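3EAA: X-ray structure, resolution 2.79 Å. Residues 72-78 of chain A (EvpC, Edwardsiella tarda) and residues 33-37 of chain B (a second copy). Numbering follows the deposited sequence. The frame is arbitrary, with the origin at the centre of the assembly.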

ATOM      1  N   SER A  72      25.488  14.817 -14.693  1.00 14.03           N
ATOM      2  CA  SER A  72      25.704  15.257 -16.059  1.00 11.54           C
ATOM      3  C   SER A  72      25.484  14.113 -17.036  1.00 12.35           C
ATOM      4  O   SER A  72      24.901  14.288 -18.106  1.00 10.29           O
ATOM      5  CB  SER A  72      27.124  15.787 -16.207  1.00 10.01           C
ATOM      6  OG  SER A  72      27.433  16.675 -15.154  1.00 11.95           O
ATOM      7  N   ALA A  73      25.956  12.931 -16.663  1.00 11.47           N
ATOM      8  CA  ALA A  73      25.820  11.791 -17.544  1.00 15.46           C
ATOM      9  C   ALA A  73      24.358  11.647 -17.961  1.00 18.08           C
ATOM     10  O   ALA A  73      24.042  11.536 -19.148  1.00 17.06           O
ATOM     11  CB  ALA A  73      26.333  10.526 -16.877  1.00 13.39           C
ATOM     12  N   ALA A  74      23.466  11.673 -16.979  1.00 14.08           N
ATOM     13  CA  ALA A  74      22.042  11.569 -17.258  1.00 15.29           C
ATOM     14  C   ALA A  74      21.628  12.433 -18.458  1.00 19.89           C
ATOM     15  O   ALA A  74      21.358  11.908 -19.538  1.00 26.71           O
ATOM     16  CB  ALA A  74      21.236  11.936 -16.036  1.00 16.53           C
ATOM     17  N   VAL A  75      21.581  13.748 -18.262  1.00 14.87           N
ATOM     18  CA  VAL A  75      21.075  14.673 -19.275  1.00 12.84           C
ATOM     19  C   VAL A  75      21.954  14.733 -20.506  1.00 18.35           C
ATOM     20  O   VAL A  75      21.584  15.320 -21.517  1.00 24.39           O
ATOM     21  CB  VAL A  75      21.002  16.098 -18.735  1.00 16.15           C
ATOM     22  CG1 VAL A  75      19.965  16.204 -17.629  1.00 11.48           C
ATOM     23  CG2 VAL A  75      22.380  16.554 -18.248  1.00 24.90           C
ATOM     24  N   GLN A  76      23.132  14.138 -20.414  1.00 17.61           N
ATOM     25  CA  GLN A  76      24.105  14.223 -21.489  1.00 18.71           C
ATOM     26  C   GLN A  76      24.040  13.001 -22.384  1.00 19.26           C
ATOM     27  O   GLN A  76      24.620  12.986 -23.464  1.00 13.07           O
ATOM     28  CB  GLN A  76      25.499  14.333 -20.888  1.00 22.43           C
ATOM     29  CG  GLN A  76      26.518  14.989 -21.770  1.00 20.55           C
ATOM     30  CD  GLN A  76      27.527  15.768 -20.955  1.00 13.11           C
ATOM     31  OE1 GLN A  76      27.157  16.588 -20.116  1.00 10.37           O
ATOM     32  NE2 GLN A  76      28.808  15.502 -21.182  1.00 14.62           N
ATOM     33  N   GLY A  77      23.340  11.975 -21.907  1.00 17.36           N
ATOM     34  CA  GLY A  77      23.272  10.699 -22.587  1.00 15.69           C
ATOM     35  C   GLY A  77      24.648  10.093 -22.758  1.00 15.28           C
ATOM     36  O   GLY A  77      24.936   9.465 -23.767  1.00 19.62           O
ATOM     37  N   GLN A  78      25.502  10.273 -21.760  1.00 18.17           N
ATOM     38  CA  GLN A  78      26.925   9.979 -21.905  1.00 23.20           C
ATOM     39  C   GLN A  78      27.223   8.492 -22.008  1.00 29.03           C
ATOM     40  O   GLN A  78      26.776   7.711 -21.164  1.00 34.35           O
ATOM     41  CB  GLN A  78      27.710  10.589 -20.745  1.00 26.04           C
ATOM     42  CG  GLN A  78      29.208  10.478 -20.882  1.00 29.22           C
ATOM     43  CD  GLN A  78      29.943  11.229 -19.784  1.00 44.75           C
ATOM     44  OE1 GLN A  78      31.024  10.816 -19.355  1.00 51.85           O
ATOM     45  NE2 GLN A  78      29.360  12.337 -19.321  1.00 21.95           N
TER
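Chain B, residues 33-37: GAGNE

Chain B meets the C-terminal end of a chain A helix with the last residues of a strand. Residues G33(B) to N36(B) are extended, with psi between 155° and 183° when N36(B) is counted through its value of -177°, while S72(A) to Q76(A) form the last turn and a half of a helix that begins earlier in the chain. The two axes come within 6.1 Å of each other, and their N-to-C directions differ by 44°, so the strand runs obliquely along the helix in broadly the same sense. The register is marked by A74(A) and G35(B), whose CA atoms lie 4.6 Å apart.

G33(B), at phi/psi -158/155, continues a strand that begins earlier and makes no contact with the chain A stretch. A34(B) (-151/168) makes the first contact. Its CA-to-CB bond points toward chain A, and its CB lies 4.1 Å from CG1 of V75(A), an apolar contact between side chains. V75(A) reaches it although its own CA-to-CB bond points away from the strand; with chi1 at -66° (m), CG1 still comes within range. The carbonyl carbon of A34(B) is also 4.2 Å from CB of A74(A).

At G35(B) the strand presents bare backbone: its CA is 3.8 Å from CB of A74(A), which points toward it. The phi/psi pair of 160/160 suits glycine, since a CB here would be jammed against the carbonyl oxygen of A34(B). That local constraint, rather than the helix, accounts for the glycine, because a CB would point away from chain A.

N36(B) (-104/-177) turns its CA-to-CB bond back toward the helix and, with chi1 at 57° (p), provides the one hydrogen bond across the two stretches. Its ND2 donates to O of A74(A) at 2.7 Å, with an N-H...O angle of 155°, short and reasonably straight. The same oxygen accepts from N of G77(A) at 3.1 Å, so the amide caught from chain B adds to a bond within the helix end. There the chain leaves the helix in a Schellman motif: G77(A) has positive phi (59/37), and N of Q78(A) reaches back to O of A73(A) at 3.2 Å. The turn leaves CA of G77(A) 3.9 Å from ND2 of N36(B).

E37(B) (-100/59) departs from the extended conformation, and its side chain is out of reach of the chain A stretch. Together the two stretches bury 191 Å², with A74(A) and N36(B) the most heavily covered residues.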

ATOM      1  N   GLY B  33      15.466  15.003  -9.559  1.00 15.84           N
ATOM      2  CA  GLY B  33      15.837  13.940 -10.463  1.00 19.65           C
ATOM      3  C   GLY B  33      15.956  14.348 -11.914  1.00 25.94           C
ATOM      4  O   GLY B  33      15.348  15.323 -12.374  1.00 23.20           O
ATOM      5  N   ALA B  34      16.754  13.580 -12.637  1.00 18.50           N
ATOM      6  CA  ALA B  34      16.921  13.784 -14.054  1.00 16.87           C
ATOM      7  C   ALA B  34      17.252  12.439 -14.665  1.00 13.43           C
ATOM      8  O   ALA B  34      17.542  11.480 -13.955  1.00 17.70           O
ATOM      9  CB  ALA B  34      18.031  14.772 -14.305  1.00 19.50           C
ATOM     10  N   GLY B  35      17.205  12.365 -15.982  1.00  8.56           N
ATOM     11  CA  GLY B  35      17.535  11.138 -16.668  1.00 11.08           C
ATOM     12  C   GLY B  35      16.941  11.184 -18.053  1.00 15.73           C
ATOM     13  O   GLY B  35      16.017  11.955 -18.303  1.00 22.17           O
ATOM     14  N   ASN B  36      17.472  10.368 -18.953  1.00 10.60           N
ATOM     15  CA  ASN B  36      17.024  10.389 -20.331  1.00 13.71           C
ATOM     16  C   ASN B  36      16.108   9.213 -20.667  1.00 15.66           C
ATOM     17  O   ASN B  36      15.755   8.418 -19.798  1.00 15.55           O
ATOM     18  CB  ASN B  36      18.220  10.453 -21.277  1.00 17.17           C
ATOM     19  CG  ASN B  36      19.174   9.321 -21.077  1.00 12.40           C
ATOM     20  OD1 ASN B  36      18.946   8.212 -21.551  1.00 16.98           O
ATOM     21  ND2 ASN B  36      20.263   9.592 -20.379  1.00 11.80           N
ATOM     22  N   GLU B  37      15.698   9.122 -21.924  1.00 16.40           N
ATOM     23  CA  GLU B  37      14.794   8.053 -22.330  1.00 23.45           C
ATOM     24  C   GLU B  37      15.525   6.896 -23.016  1.00 27.59           C
ATOM     25  O   GLU B  37      15.240   6.542 -24.164  1.00 24.32           O
ATOM     26  CB  GLU B  37      13.651   8.594 -23.196  1.00 32.80           C
ATOM     27  CG  GLU B  37      14.080   9.555 -24.296  1.00 30.95           C
ATOM     28  CD  GLU B  37      12.979   9.806 -25.311  1.00 22.59           C
ATOM     29  OE1 GLU B  37      13.296   9.925 -26.508  1.00 22.48           O
ATOM     30  OE2 GLU B  37      11.798   9.869 -24.911  1.00 20.45           O
TER